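Local coordinates for protein enoyl-CoA hydratase (Mycobacterium avium, PDB 3OC7) that probably catalyses the reversible hydration of enoyl-CoA thioesters in fatty acid metabolism, as a trimeric member of the crotonase family, at residues 88-93 with 243-248; 158-163 with 170-175; 191-194 with 198-201. All coordinates share one frame; numbering follows the deposited sequence. Where two conformers were deposited one is given.

Contact 1 (88-93 with 243-248); sequences DMAVER and RLFVSD
Arg93 lays one guanidinium nitrogen over a face of the Phe245 ring, where the early part of helix 86-106 meets the C-terminal end of helix 212-245 in this crotonase-family subunit. The touching atom is NH2, centred above the ring: Arg93 NH2 lies 3.4 Å from Phe245 CZ and comes within about 4 Å of every other ring carbon. The interaction is a cation-pi contact, with Arg93 CZ 4.8 Å from the ring centroid and 18° off the ring normal. It is not a flat stack, since the guanidinium and ring planes are 64° apart and the group dips one nitrogen toward the ring. Two torsions build this pose. The arginine chain bends at chi3 (-59°), which folds its head back along its own helix until one guanidinium face lies over the CA of Ala90, offset toward the rim of the group; Phe245 CG stands anti to the backbone N, swinging the ring toward helix 86-106.

The buried part is small: the methyl of Ala90, whose CB is 4.1 Å from Phe245 CD2 and also packs on Ala242. The Arg93-Phe245 pair is closer but lies toward solvent, Phe245 being exposed and Arg93 partly so; the nearest CA atoms, those of Ala90 and Phe245, are 7.1 Å apart. Ser247 is the N-cap of helix 248-259, and its OG is hydrogen-bonded to Gln213 OE1 of the second subunit. The ring face probably eases the Arg93 charge near solvent, and with no hydrogen bond between the segments the join has little directional constraint.

Contact 2 (158-163 with 170-175); sequences TLLPKL and RYYLTG
The phenol of Tyr172 reaches across from helix 165-174 and sets its hydroxyl end against both Leu159 and Leu160 of segment 158-163, within the crotonase-fold subunit. Van der Waals contacts make up the exchange, aliphatic carbons touching the hydroxyl oxygen and the ring carbons. Leu160 brings one branch, with CD2 3.7 Å from Tyr172 OH and 4.0 Å from Tyr172 CZ, approaching the ring obliquely. Leu159 borders the phenol with its CB, 3.9 Å from Tyr172 OH, while its CD1 lies at the ring edge, near the plane, 4.2 Å from Tyr172 CE1. With CG anti to the carbonyl carbon and beside the backbone N (chi1 -86°), the long phenol spans the 10.8 Å between the CA atoms of Leu159 and Tyr172.

Polar bonding is left to other partners: the buried hydroxyl of Tyr172 is hydrogen-bonded to the OG of Ser156, a few residues before Leu159 in the chain. Leu159 O receives both Lys162 N and Leu163 N, fixing the turn at 159-163.

Around these two short helices, Leu159 rests on Leu188, and Leu160 packs on Arg229 of helix 212-245 and on Leu221 of the second subunit, while Tyr172 meets Thr222 of that same neighbouring subunit.

Contact 3 (191-194 with 198-201); sequences MAAE and AAID
Between Met191, Ala193 and Ala199 three methyl groups meet, closing a short strand-to-helix connection at the edge of the crotonase-fold sheet: 191-192 is an outermost strand of the mixed sheet within this chain, and helix 196-208 turns back across it. Met191 and Ala193, two residues apart, send their side chains to the same side of the extended chain, while Ala192 between them faces the other way.

Apolar contacts carry the whole of this meeting, and they converge on one atom, the CB of Ala199. Ala193 CB and Ala199 CB meet methyl to methyl at 3.9 Å, their CA atoms 6.9 Å apart. The second touch is from the methionine, whose terminal methyl does the work. Its CG is tucked between the backbone N and the carbonyl carbon (chi1 46°), and a bend about the CG-SD bond (chi3 -74°) turns CE toward Ala199. Val134 of the adjacent strand 132-135 is common ground for Met191, Ala193, Ala199 and Ile200, so the helix lies against the edge strand and strand 132-135, and Ile200 reaches on to strand 111-115; Met191 also packs on Arg170 of the third subunit.

Hydrogen bonds serve each side separately and none runs between the segments. Backbone bonds of Met191 with Ala133 and Ala135, and of Ala193 with Ala135, fasten the edge strand to its parallel neighbour, while Asp195 OD1 takes the N-H of Ala198 in the first turn of the helix. At the centre of the contact stands Ala199 CB, 3.9 Å from Met191 CE.

How the contacts relate
From the N terminus, helix 86-106 opens contact 1, which closes only when helix 212-245 ends at Phe245, a loop of some 150 residues. Contacts 2 and 3 are both nested inside it and follow one another in series: 158-163 with 170-175 closes a short turn between helices 156-159 and 165-174 before 191-194 with 198-201 joins the edge strand to helix 196-208. None cross. Contacts 1 and 3 lie on opposite sides of the chain's centre, their centres 38 Å apart, whereas contact 2 comes within about 11 Å of each, nearest atoms. Contacts 1 and 2 also both touch the second subunit.

Contact 1 (88-93 with 243-248)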
loop_
_atom_site.group_PDB
_atom_site.type_symbol
_atom_site.label_atom_id
_atom_site.label_comp_id
_atom_site.label_asym_id
_atom_site.label_seq_id
_atom_site.Cartn_x
_atom_site.Cartn_y
_atom_site.Cartn_z
ATOM N N ASP A 88 17.754 -31.581 -0.321
ATOM C CA ASP A 88 17.377 -31.691 1.096
ATOM C C ASP A 88 17.972 -30.566 1.948
ATOM O O ASP A 88 17.277 -29.994 2.801
ATOM C CB ASP A 88 17.768 -33.063 1.671
ATOM C CG ASP A 88 16.939 -34.205 1.094
ATOM O OD1 ASP A 88 15.724 -34.029 0.853
ATOM O OD2 ASP A 88 17.507 -35.303 0.892
ATOM N N MET A 89 19.244 -30.242 1.714
ATOM C CA MET A 89 19.918 -29.152 2.433
ATOM C C MET A 89 19.313 -27.777 2.096
ATOM O O MET A 89 19.134 -26.938 2.987
ATOM C CB MET A 89 21.437 -29.158 2.176
ATOM C CG MET A 89 22.228 -30.199 2.989
ATOM S SD MET A 89 23.979 -30.382 2.535
ATOM C CE MET A 89 24.710 -28.902 3.226
ATOM N N ALA A 90 18.980 -27.565 0.819
ATOM C CA ALA A 90 18.366 -26.302 0.360
ATOM C C ALA A 90 16.943 -26.068 0.903
ATOM O O ALA A 90 16.630 -24.952 1.332
ATOM C CB ALA A 90 18.372 -26.208 -1.170
ATOM N N VAL A 91 16.097 -27.101 0.902
ATOM C CA VAL A 91 14.727 -26.967 1.445
ATOM C C VAL A 91 14.727 -26.670 2.962
ATOM O O VAL A 91 13.924 -25.855 3.446
ATOM C CB VAL A 91 13.785 -28.164 1.040
ATOM C CG1 VAL A 91 14.134 -29.460 1.803
ATOM C CG2 VAL A 91 12.319 -27.781 1.223
ATOM N N GLU A 92 15.627 -27.310 3.711
ATOM C CA GLU A 92 15.769 -27.052 5.150
ATOM C C GLU A 92 16.318 -25.657 5.448
ATOM O O GLU A 92 15.903 -25.006 6.408
ATOM C CB GLU A 92 16.651 -28.109 5.819
ATOM C CG GLU A 92 15.941 -29.417 6.140
ATOM C CD GLU A 92 14.544 -29.225 6.718
ATOM O OE1 GLU A 92 14.377 -28.521 7.745
ATOM O OE2 GLU A 92 13.608 -29.797 6.143
ATOM N N ARG A 93 17.267 -25.186 4.630
ATOM C CA ARG A 93 17.788 -23.809 4.769
ATOM C C ARG A 93 16.655 -22.763 4.627
ATOM O O ARG A 93 16.589 -21.766 5.385
ATOM C CB ARG A 93 18.918 -23.504 3.759
ATOM C CG ARG A 93 20.296 -24.109 4.067
ATOM C CD ARG A 93 21.400 -23.373 3.282
ATOM N NE ARG A 93 21.223 -23.421 1.824
ATOM C CZ ARG A 93 21.614 -24.434 1.052
ATOM N NH1 ARG A 93 22.197 -25.498 1.588
ATOM N NH2 ARG A 93 21.410 -24.386 -0.259
ATOM N N ARG A 243 14.036 -26.134 -5.519
ATOM C CA ARG A 243 14.011 -26.456 -6.962
ATOM C C ARG A 243 14.893 -25.508 -7.777
ATOM O O ARG A 243 15.636 -25.941 -8.669
ATOM C CB ARG A 243 12.581 -26.429 -7.523
ATOM C CG ARG A 243 11.684 -27.582 -7.093
ATOM C CD ARG A 243 10.460 -27.733 -8.016
ATOM N NE ARG A 243 9.616 -26.537 -8.079
ATOM C CZ ARG A 243 8.692 -26.205 -7.174
ATOM N NH1 ARG A 243 8.485 -26.968 -6.104
ATOM N NH2 ARG A 243 7.985 -25.094 -7.331
ATOM N N LEU A 244 14.817 -24.207 -7.494
ATOM C CA LEU A 244 15.649 -23.254 -8.221
ATOM C C LEU A 244 17.145 -23.450 -7.917
ATOM O O LEU A 244 17.978 -23.404 -8.827
ATOM C CB LEU A 244 15.198 -21.806 -7.973
ATOM C CG LEU A 244 13.806 -21.392 -8.487
ATOM C CD1 LEU A 244 13.317 -20.111 -7.790
ATOM C CD2 LEU A 244 13.778 -21.222 -10.023
ATOM N N PHE A 245 17.484 -23.693 -6.647
ATOM C CA PHE A 245 18.895 -23.862 -6.242
ATOM C C PHE A 245 19.650 -24.975 -7.014
ATOM O O PHE A 245 20.826 -24.807 -7.367
ATOM C CB PHE A 245 19.009 -24.092 -4.715
ATOM C CG PHE A 245 20.437 -24.050 -4.192
ATOM C CD1 PHE A 245 21.055 -22.836 -3.904
ATOM C CD2 PHE A 245 21.158 -25.225 -3.996
ATOM C CE1 PHE A 245 22.369 -22.789 -3.434
ATOM C CE2 PHE A 245 22.483 -25.191 -3.529
ATOM C CZ PHE A 245 23.083 -23.965 -3.245
ATOM N N VAL A 246 18.982 -26.100 -7.255
ATOM C CA VAL A 246 19.610 -27.272 -7.898
ATOM C C VAL A 246 19.458 -27.312 -9.437
ATOM O O VAL A 246 19.887 -28.274 -10.086
ATOM C CB VAL A 246 19.128 -28.623 -7.252
ATOM C CG1 VAL A 246 19.392 -28.638 -5.749
ATOM C CG2 VAL A 246 17.655 -28.893 -7.561
ATOM N N SER A 247 18.857 -26.270 -10.015
ATOM C CA SER A 247 18.603 -26.188 -11.462
ATOM C C SER A 247 19.850 -25.902 -12.298
ATOM O O SER A 247 20.862 -25.430 -11.775
ATOM C CB SER A 247 17.546 -25.110 -11.753
ATOM O OG SER A 247 18.082 -23.807 -11.560
ATOM N N ASP A 248 19.748 -26.160 -13.605
ATOM C CA ASP A 248 20.843 -25.896 -14.560
ATOM C C ASP A 248 21.224 -24.415 -14.683
ATOM O O ASP A 248 22.415 -24.080 -14.705
ATOM C CB ASP A 248 20.525 -26.474 -15.951
ATOM C CG ASP A 248 20.456 -28.004 -15.968
ATOM O OD1 ASP A 248 21.016 -28.671 -15.068
ATOM O OD2 ASP A 248 19.833 -28.544 -16.910
#

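Contact 2 (158-163 with 170-175)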
loop_
_atom_site.group_PDB
_atom_site.type_symbol
_atom_site.label_atom_id
_atom_site.label_comp_id
_atom_site.label_asym_id
_atom_site.label_seq_id
_atom_site.Cartn_x
_atom_site.Cartn_y
_atom_site.Cartn_z
ATOM N N THR A 158 7.959 -11.343 4.136
ATOM C CA THR A 158 8.003 -10.027 4.829
ATOM C C THR A 158 8.178 -8.799 3.904
ATOM O O THR A 158 7.795 -7.689 4.311
ATOM C CB THR A 158 9.065 -9.986 5.987
ATOM O OG1 THR A 158 10.393 -10.184 5.465
ATOM C CG2 THR A 158 8.730 -11.008 7.110
ATOM N N LEU A 159 8.729 -8.973 2.690
ATOM C CA LEU A 159 8.849 -7.851 1.727
ATOM C C LEU A 159 7.535 -7.446 1.045
ATOM O O LEU A 159 7.229 -6.236 0.924
ATOM C CB LEU A 159 9.918 -8.134 0.648
ATOM C CG LEU A 159 11.381 -8.259 1.092
ATOM C CD1 LEU A 159 12.263 -8.354 -0.147
ATOM C CD2 LEU A 159 11.812 -7.105 1.993
ATOM N N LEU A 160 6.750 -8.421 0.588
ATOM C CA LEU A 160 5.528 -8.070 -0.171
ATOM C C LEU A 160 4.416 -7.350 0.639
ATOM O O LEU A 160 3.719 -6.498 0.062
ATOM C CB LEU A 160 4.994 -9.248 -1.013
ATOM C CG LEU A 160 5.947 -9.788 -2.099
ATOM C CD1 LEU A 160 5.263 -10.930 -2.860
ATOM C CD2 LEU A 160 6.461 -8.703 -3.071
ATOM N N PRO A 161 4.264 -7.644 1.949
ATOM C CA PRO A 161 3.310 -6.833 2.762
ATOM C C PRO A 161 3.753 -5.372 3.027
ATOM O O PRO A 161 2.908 -4.552 3.385
ATOM C CB PRO A 161 3.194 -7.615 4.092
ATOM C CG PRO A 161 3.762 -8.960 3.798
ATOM C CD PRO A 161 4.750 -8.830 2.684
ATOM N N LYS A 162 5.045 -5.039 2.857
ATOM C CA LYS A 162 5.579 -3.715 3.273
ATOM C C LYS A 162 6.075 -2.769 2.140
ATOM O O LYS A 162 6.049 -1.528 2.292
ATOM C CB LYS A 162 6.640 -3.898 4.386
ATOM C CG LYS A 162 6.154 -4.791 5.568
ATOM C CD LYS A 162 7.084 -4.757 6.808
ATOM C CE LYS A 162 6.590 -5.773 7.864
ATOM N NZ LYS A 162 7.282 -5.671 9.191
ATOM N N LEU A 163 6.537 -3.322 1.018
ATOM C CA LEU A 163 7.017 -2.510 -0.133
ATOM C C LEU A 163 5.825 -2.040 -0.965
ATOM O O LEU A 163 4.839 -2.780 -1.102
ATOM C CB LEU A 163 7.907 -3.363 -1.050
ATOM C CG LEU A 163 9.276 -3.849 -0.595
ATOM C CD1 LEU A 163 9.907 -4.768 -1.640
ATOM C CD2 LEU A 163 10.152 -2.665 -0.374
ATOM N N ARG A 170 9.683 -3.451 -9.821
ATOM C CA ARG A 170 10.904 -2.859 -10.409
ATOM C C ARG A 170 12.179 -3.565 -9.908
ATOM O O ARG A 170 12.939 -4.136 -10.710
ATOM C CB ARG A 170 10.990 -1.340 -10.129
ATOM C CG ARG A 170 12.289 -0.679 -10.650
ATOM C CD ARG A 170 12.452 0.773 -10.192
ATOM N NE ARG A 170 13.666 1.394 -10.748
ATOM C CZ ARG A 170 13.880 2.709 -10.763
ATOM N NH1 ARG A 170 12.967 3.543 -10.270
ATOM N NH2 ARG A 170 15.006 3.197 -11.274
ATOM N N TYR A 171 12.402 -3.558 -8.591
ATOM C CA TYR A 171 13.687 -3.986 -8.021
ATOM C C TYR A 171 13.925 -5.527 -8.080
ATOM O O TYR A 171 15.074 -5.959 -8.241
ATOM C CB TYR A 171 13.939 -3.335 -6.623
ATOM C CG TYR A 171 14.189 -1.822 -6.723
ATOM C CD1 TYR A 171 15.326 -1.330 -7.375
ATOM C CD2 TYR A 171 13.279 -0.890 -6.207
ATOM C CE1 TYR A 171 15.553 0.059 -7.506
ATOM C CE2 TYR A 171 13.507 0.523 -6.331
ATOM C CZ TYR A 171 14.649 0.965 -6.982
ATOM O OH TYR A 171 14.881 2.328 -7.109
ATOM N N TYR A 172 12.854 -6.327 -8.003
ATOM C CA TYR A 172 12.903 -7.796 -8.265
ATOM C C TYR A 172 13.393 -8.132 -9.705
ATOM O O TYR A 172 14.077 -9.155 -9.919
ATOM C CB TYR A 172 11.501 -8.443 -8.048
ATOM C CG TYR A 172 11.096 -8.883 -6.610
ATOM C CD1 TYR A 172 11.433 -8.123 -5.486
ATOM C CD2 TYR A 172 10.290 -10.023 -6.400
ATOM C CE1 TYR A 172 11.032 -8.510 -4.187
ATOM C CE2 TYR A 172 9.894 -10.420 -5.095
ATOM C CZ TYR A 172 10.259 -9.652 -4.002
ATOM O OH TYR A 172 9.861 -10.052 -2.721
ATOM N N LEU A 173 13.040 -7.286 -10.684
ATOM C CA LEU A 173 13.315 -7.580 -12.107
ATOM C C LEU A 173 14.558 -6.881 -12.696
ATOM O O LEU A 173 15.205 -7.443 -13.598
ATOM C CB LEU A 173 12.059 -7.310 -12.964
ATOM C CG LEU A 173 10.795 -8.105 -12.578
ATOM C CD1 LEU A 173 9.564 -7.616 -13.341
ATOM C CD2 LEU A 173 11.002 -9.622 -12.746
ATOM N N THR A 174 14.910 -5.690 -12.194
ATOM C CA THR A 174 16.101 -4.949 -12.681
ATOM C C THR A 174 17.423 -5.278 -11.965
ATOM O O THR A 174 18.504 -5.088 -12.544
ATOM C CB THR A 174 15.916 -3.402 -12.601
ATOM O OG1 THR A 174 15.927 -2.989 -11.218
ATOM C CG2 THR A 174 14.636 -2.921 -13.313
ATOM N N GLY A 175 17.351 -5.707 -10.704
ATOM C CA GLY A 175 18.573 -5.928 -9.895
ATOM C C GLY A 175 19.379 -4.674 -9.538
ATOM O O GLY A 175 20.535 -4.789 -9.101
#

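Contact 3 (191-194 with 198-201)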
loop_
_atom_site.group_PDB
_atom_site.type_symbol
_atom_site.label_atom_id
_atom_site.label_comp_id
_atom_site.label_asym_id
_atom_site.label_seq_id
_atom_site.Cartn_x
_atom_site.Cartn_y
_atom_site.Cartn_z
ATOM N N MET A 191 12.989 4.839 8.221
ATOM C CA MET A 191 13.661 6.136 8.051
ATOM C C MET A 191 15.152 6.038 7.758
ATOM O O MET A 191 15.858 5.179 8.307
ATOM C CB MET A 191 13.433 7.037 9.264
ATOM C CG MET A 191 13.630 6.394 10.610
ATOM S SD MET A 191 13.325 7.500 12.025
ATOM C CE MET A 191 14.787 8.488 11.940
ATOM N N ALA A 192 15.602 6.935 6.886
ATOM C CA ALA A 192 17.038 7.200 6.682
ATOM C C ALA A 192 17.548 8.241 7.697
ATOM O O ALA A 192 16.872 9.246 7.952
ATOM C CB ALA A 192 17.277 7.697 5.247
ATOM N N ALA A 193 18.734 8.016 8.268
ATOM C CA ALA A 193 19.310 8.973 9.246
ATOM C C ALA A 193 20.814 9.153 9.042
ATOM O O ALA A 193 21.522 8.169 8.882
ATOM C CB ALA A 193 19.019 8.506 10.686
ATOM N N GLU A 194 21.303 10.405 9.055
ATOM C CA GLU A 194 22.758 10.672 9.025
ATOM C C GLU A 194 23.469 10.240 10.325
ATOM O O GLU A 194 24.591 9.719 10.268
ATOM C CB GLU A 194 23.076 12.142 8.693
ATOM C CG GLU A 194 24.592 12.379 8.402
ATOM C CD GLU A 194 24.937 13.803 7.994
ATOM O OE1 GLU A 194 24.601 14.752 8.736
ATOM O OE2 GLU A 194 25.588 13.981 6.942
ATOM N N ALA A 198 21.845 8.558 17.357
ATOM C CA ALA A 198 20.884 9.543 17.862
ATOM C C ALA A 198 19.421 9.171 17.535
ATOM O O ALA A 198 18.529 9.350 18.378
ATOM C CB ALA A 198 21.219 10.943 17.328
ATOM N N ALA A 199 19.183 8.656 16.323
ATOM C CA ALA A 199 17.830 8.261 15.909
ATOM C C ALA A 199 17.309 7.035 16.695
ATOM O O ALA A 199 16.157 7.031 17.162
ATOM C CB ALA A 199 17.786 8.022 14.381
ATOM N N ILE A 200 18.159 6.014 16.847
ATOM C CA ILE A 200 17.832 4.829 17.663
ATOM C C ILE A 200 17.546 5.209 19.126
ATOM O O ILE A 200 16.550 4.740 19.702
ATOM C CB ILE A 200 18.936 3.695 17.543
ATOM C CG1 ILE A 200 19.012 3.124 16.103
ATOM C CG2 ILE A 200 18.750 2.581 18.596
ATOM C CD1 ILE A 200 17.816 2.246 15.650
ATOM N N ASP A 201 18.386 6.070 19.727
ATOM C CA ASP A 201 18.180 6.489 21.124
ATOM C C ASP A 201 16.803 7.158 21.318
ATOM O O ASP A 201 16.089 6.852 22.293
ATOM C CB ASP A 201 19.327 7.407 21.614
ATOM C CG ASP A 201 20.612 6.634 22.009
ATOM O OD1 ASP A 201 20.612 5.385 22.069
ATOM O OD2 ASP A 201 21.644 7.299 22.271
#